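Local coordinates for regulating synaptic membrane exocytosis protein 2 (Rattus norvegicus, PDB 2CJS), which probably acts in synaptic vesicle exocytosis and neurotransmitter release, its zinc-finger domain binding Munc13-1 in a heterodimer, at residues C12-T18 / T33-C39. Numbering follows the deposited sequence.
Sequences CGICHKT and TKFCARC. With ZN (zinc ion), chain L; EDO (1,2-ethanediol), chain O.
Residues 12-18 form an irregular loop that curls over residues 33-39, where the short strand 34-35 runs into a type I turn from Cys36 to Cys39. Cys12 (chi1 t) lies opposite Phe35, their CA atoms 4.7 Å apart, and Cys12 SG accepts hydrogen bonds from Cys36 N (3.3 Å), Ile14 N (3.4 Å) and Cys15 N (3.6 Å). Gly13 N donates to Lys34 O (2.9 Å), and Gly13 CA lies 3.7 Å from Thr33 CG2, so close that a CB on Gly13 would clash. Ile14 packs CG1 on Phe35 CB (3.8 Å) and CB on Cys39 CB (3.7 Å). Cys15 SG (chi1 p) binds ZN at 2.4 Å, as do Cys12 SG and Cys36 SG (p), with Cys39 SG (m) at 2.3 Å. Lys17 NZ hydrogen-bonds to the Munc13-1 chain's backbone and Arg38 NE salt-bridges an acidic side chain there, making this site part of the heterodimer interface. Cys12 N hydrogen-bonds to Thr18 O (2.9 Å), closing the loop. Two CxxC pairs thus build a Cys4 site, the first of two interleaved zinc sites in the cross-brace arrangement of RING- and FYVE-type fingers.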
ATOM      1  N   CYS C  12       6.913 -12.911   8.415  1.00 21.96           N
ATOM      2  CA  CYS C  12       6.679 -13.809   7.288  1.00 20.88           C
ATOM      3  C   CYS C  12       7.123 -15.242   7.669  1.00 20.13           C
ATOM      4  O   CYS C  12       8.223 -15.432   8.157  1.00 20.66           O
ATOM      5  CB  CYS C  12       7.482 -13.286   6.096  1.00 20.63           C
ATOM      6  SG  CYS C  12       7.385 -14.430   4.677  1.00 20.95           S
ATOM      7  N   GLY C  13       6.263 -16.225   7.399  1.00 21.24           N
ATOM      8  CA  GLY C  13       6.557 -17.631   7.753  1.00 21.43           C
ATOM      9  C   GLY C  13       7.506 -18.326   6.787  1.00 21.68           C
ATOM     10  O   GLY C  13       7.872 -19.482   6.992  1.00 22.09           O
ATOM     11  N   ILE C  14       7.918 -17.617   5.739  1.00 20.70           N
ATOM     12  CA  ILE C  14       8.897 -18.108   4.773  1.00 21.47           C
ATOM     13  C   ILE C  14      10.287 -17.577   5.005  1.00 22.02           C
ATOM     14  O   ILE C  14      11.227 -18.360   5.185  1.00 23.07           O
ATOM     15  CB  ILE C  14       8.455 -17.801   3.293  1.00 21.75           C
ATOM     16  CG1 ILE C  14       6.985 -18.199   3.011  1.00 22.24           C
ATOM     17  CG2 ILE C  14       9.423 -18.461   2.252  1.00 23.76           C
ATOM     18  CD1 ILE C  14       6.682 -19.776   3.132  1.00 23.04           C
ATOM     19  N   CYS C  15      10.454 -16.238   4.970  1.00 21.49           N
ATOM     20  CA  CYS C  15      11.787 -15.645   5.118  1.00 21.43           C
ATOM     21  C   CYS C  15      12.088 -15.372   6.579  1.00 21.09           C
ATOM     22  O   CYS C  15      13.271 -15.253   6.981  1.00 23.26           O
ATOM     23  CB  CYS C  15      11.894 -14.333   4.301  1.00 21.67           C
ATOM     24  SG  CYS C  15      10.837 -12.942   4.772  1.00 20.51           S
ATOM     25  N   HIS C  16      11.044 -15.315   7.397  1.00 21.24           N
ATOM     26  CA  HIS C  16      11.217 -15.029   8.871  1.00 21.16           C
ATOM     27  C   HIS C  16      11.892 -13.656   9.109  1.00 21.82           C
ATOM     28  O   HIS C  16      12.574 -13.465  10.118  1.00 23.07           O
ATOM     29  CB  HIS C  16      12.009 -16.163   9.599  1.00 23.51           C
ATOM     30  CG  HIS C  16      11.380 -17.509   9.432  1.00 24.65           C
ATOM     31  ND1 HIS C  16      10.136 -17.814   9.953  1.00 26.83           N
ATOM     32  CD2 HIS C  16      11.791 -18.604   8.748  1.00 27.85           C
ATOM     33  CE1 HIS C  16       9.810 -19.044   9.592  1.00 27.72           C
ATOM     34  NE2 HIS C  16      10.795 -19.545   8.862  1.00 24.51           N
ATOM     35  N   LYS C  17      11.683 -12.702   8.205  0.50 20.99           N
ATOM     36  CA  LYS C  17      12.402 -11.457   8.306  0.50 20.47           C
ATOM     37  C   LYS C  17      11.398 -10.286   8.228  0.50 19.47           C
ATOM     38  O   LYS C  17      11.382  -9.430   9.120  0.50 18.89           O
ATOM     39  CB  LYS C  17      13.519 -11.369   7.246  0.50 20.96           C
ATOM     40  CG  LYS C  17      14.218 -10.053   7.268  0.50 21.52           C
ATOM     41  CD  LYS C  17      15.701 -10.157   6.900  0.50 27.45           C
ATOM     42  CE  LYS C  17      16.500  -9.070   7.631  0.50 26.60           C
ATOM     43  NZ  LYS C  17      17.603  -8.491   6.852  0.50 25.43           N
ATOM     44  N   THR C  18      10.551 -10.284   7.195  1.00 19.77           N
ATOM     45  CA  THR C  18       9.617  -9.181   6.975  1.00 19.33           C
ATOM     46  C   THR C  18       8.596  -9.200   8.112  1.00 20.00           C
ATOM     47  O   THR C  18       8.028 -10.260   8.395  1.00 20.61           O
ATOM     48  CB  THR C  18       8.859  -9.386   5.678  1.00 18.90           C
ATOM     49  OG1 THR C  18       9.825  -9.420   4.612  1.00 19.51           O
ATOM     50  CG2 THR C  18       7.772  -8.246   5.463  1.00 18.46           C
ATOM     51  N   THR C  33       0.411 -20.877   5.238  1.00 20.52           N
ATOM     52  CA  THR C  33       1.473 -20.043   5.831  1.00 20.37           C
ATOM     53  C   THR C  33       1.319 -18.599   5.398  1.00 19.43           C
ATOM     54  O   THR C  33       1.069 -18.354   4.250  1.00 22.37           O
ATOM     55  CB  THR C  33       2.869 -20.579   5.462  1.00 21.03           C
ATOM     56  OG1 THR C  33       2.966 -21.925   5.941  1.00 22.46           O
ATOM     57  CG2 THR C  33       3.965 -19.735   6.097  1.00 20.85           C
ATOM     58  N   LYS C  34       1.463 -17.651   6.334  1.00 21.09           N
ATOM     59  CA  LYS C  34       1.355 -16.216   5.980  1.00 21.98           C
ATOM     60  C   LYS C  34       2.701 -15.727   5.436  1.00 22.91           C
ATOM     61  O   LYS C  34       3.734 -15.970   6.050  1.00 23.16           O
ATOM     62  CB  LYS C  34       0.907 -15.371   7.189  1.00 21.60           C
ATOM     63  CG  LYS C  34       0.503 -13.949   6.771  1.00 23.68           C
ATOM     64  CD  LYS C  34       0.040 -13.117   7.996  1.00 26.19           C
ATOM     65  CE  LYS C  34      -1.253 -13.683   8.490  1.00 34.46           C
ATOM     66  NZ  LYS C  34      -1.553 -12.962   9.781  1.00 38.09           N
ATOM     67  N   PHE C  35       2.677 -15.101   4.251  1.00 22.48           N
ATOM     68  CA  PHE C  35       3.897 -14.737   3.625  1.00 21.05           C
ATOM     69  C   PHE C  35       3.891 -13.294   3.153  1.00 20.45           C
ATOM     70  O   PHE C  35       2.827 -12.700   2.887  1.00 21.00           O
ATOM     71  CB  PHE C  35       4.229 -15.706   2.446  1.00 21.58           C
ATOM     72  CG  PHE C  35       3.254 -15.662   1.299  1.00 22.39           C
ATOM     73  CD1 PHE C  35       3.389 -14.677   0.271  1.00 21.82           C
ATOM     74  CD2 PHE C  35       2.219 -16.605   1.215  1.00 23.14           C
ATOM     75  CE1 PHE C  35       2.531 -14.629  -0.865  1.00 23.91           C
ATOM     76  CE2 PHE C  35       1.309 -16.553   0.116  1.00 23.89           C
ATOM     77  CZ  PHE C  35       1.457 -15.597  -0.937  1.00 23.71           C
ATOM     78  N   CYS C  36       5.106 -12.761   3.008  1.00 20.95           N
ATOM     79  CA  CYS C  36       5.325 -11.367   2.515  1.00 21.80           C
ATOM     80  C   CYS C  36       5.527 -11.345   0.998  1.00 21.89           C
ATOM     81  O   CYS C  36       5.606 -12.416   0.336  1.00 21.97           O
ATOM     82  CB  CYS C  36       6.530 -10.718   3.267  1.00 21.47           C
ATOM     83  SG  CYS C  36       8.131 -11.197   2.530  1.00 21.71           S
ATOM     84  N   ALA C  37       5.570 -10.137   0.420  1.00 22.95           N
ATOM     85  CA  ALA C  37       5.624  -9.953  -1.065  1.00 22.30           C
ATOM     86  C   ALA C  37       6.830 -10.587  -1.724  1.00 22.40           C
ATOM     87  O   ALA C  37       6.828 -10.803  -2.939  1.00 22.68           O
ATOM     88  CB  ALA C  37       5.504  -8.434  -1.479  1.00 23.36           C
ATOM     89  N   ARG C  38       7.885 -10.857  -0.957  1.00 20.48           N
ATOM     90  CA  ARG C  38       9.074 -11.495  -1.570  1.00 21.48           C
ATOM     91  C   ARG C  38       8.928 -12.996  -1.646  1.00 21.51           C
ATOM     92  O   ARG C  38       9.760 -13.671  -2.280  1.00 22.71           O
ATOM     93  CB  ARG C  38      10.336 -11.235  -0.737  1.00 22.63           C
ATOM     94  CG  ARG C  38      10.873  -9.854  -0.894  1.00 28.31           C
ATOM     95  CD  ARG C  38      12.050  -9.657   0.086  1.00 32.65           C
ATOM     96  NE  ARG C  38      12.751  -8.387  -0.171  1.00 35.53           N
ATOM     97  CZ  ARG C  38      13.846  -7.998   0.485  1.00 39.29           C
ATOM     98  NH1 ARG C  38      14.340  -8.773   1.455  1.00 36.37           N
ATOM     99  NH2 ARG C  38      14.444  -6.843   0.190  1.00 36.94           N
ATOM    100  N   CYS C  39       7.897 -13.549  -1.001  1.00 21.52           N
ATOM    101  CA  CYS C  39       7.949 -14.965  -0.648  1.00 20.91           C
ATOM    102  C   CYS C  39       6.782 -15.763  -1.207  1.00 21.68           C
ATOM    103  O   CYS C  39       6.550 -16.923  -0.767  1.00 20.92           O
ATOM    104  CB  CYS C  39       7.982 -15.076   0.880  1.00 20.82           C
ATOM    105  SG  CYS C  39       9.600 -14.570   1.560  1.00 21.83           S
TER
HETATM  106 ZN    ZN L 201       8.973 -13.258   3.371  1.00 19.09          ZN
HETATM  107  C1  EDO O1144      -1.195  -9.512  11.644  1.00 36.93           C
HETATM  108  O1  EDO O1144      -2.542  -8.946  11.685  1.00 34.59           O
HETATM  109  C2  EDO O1144      -0.581  -9.761  10.250  1.00 33.51           C
HETATM  110  O2  EDO O1144      -1.560  -9.962   9.231  1.00 32.05           O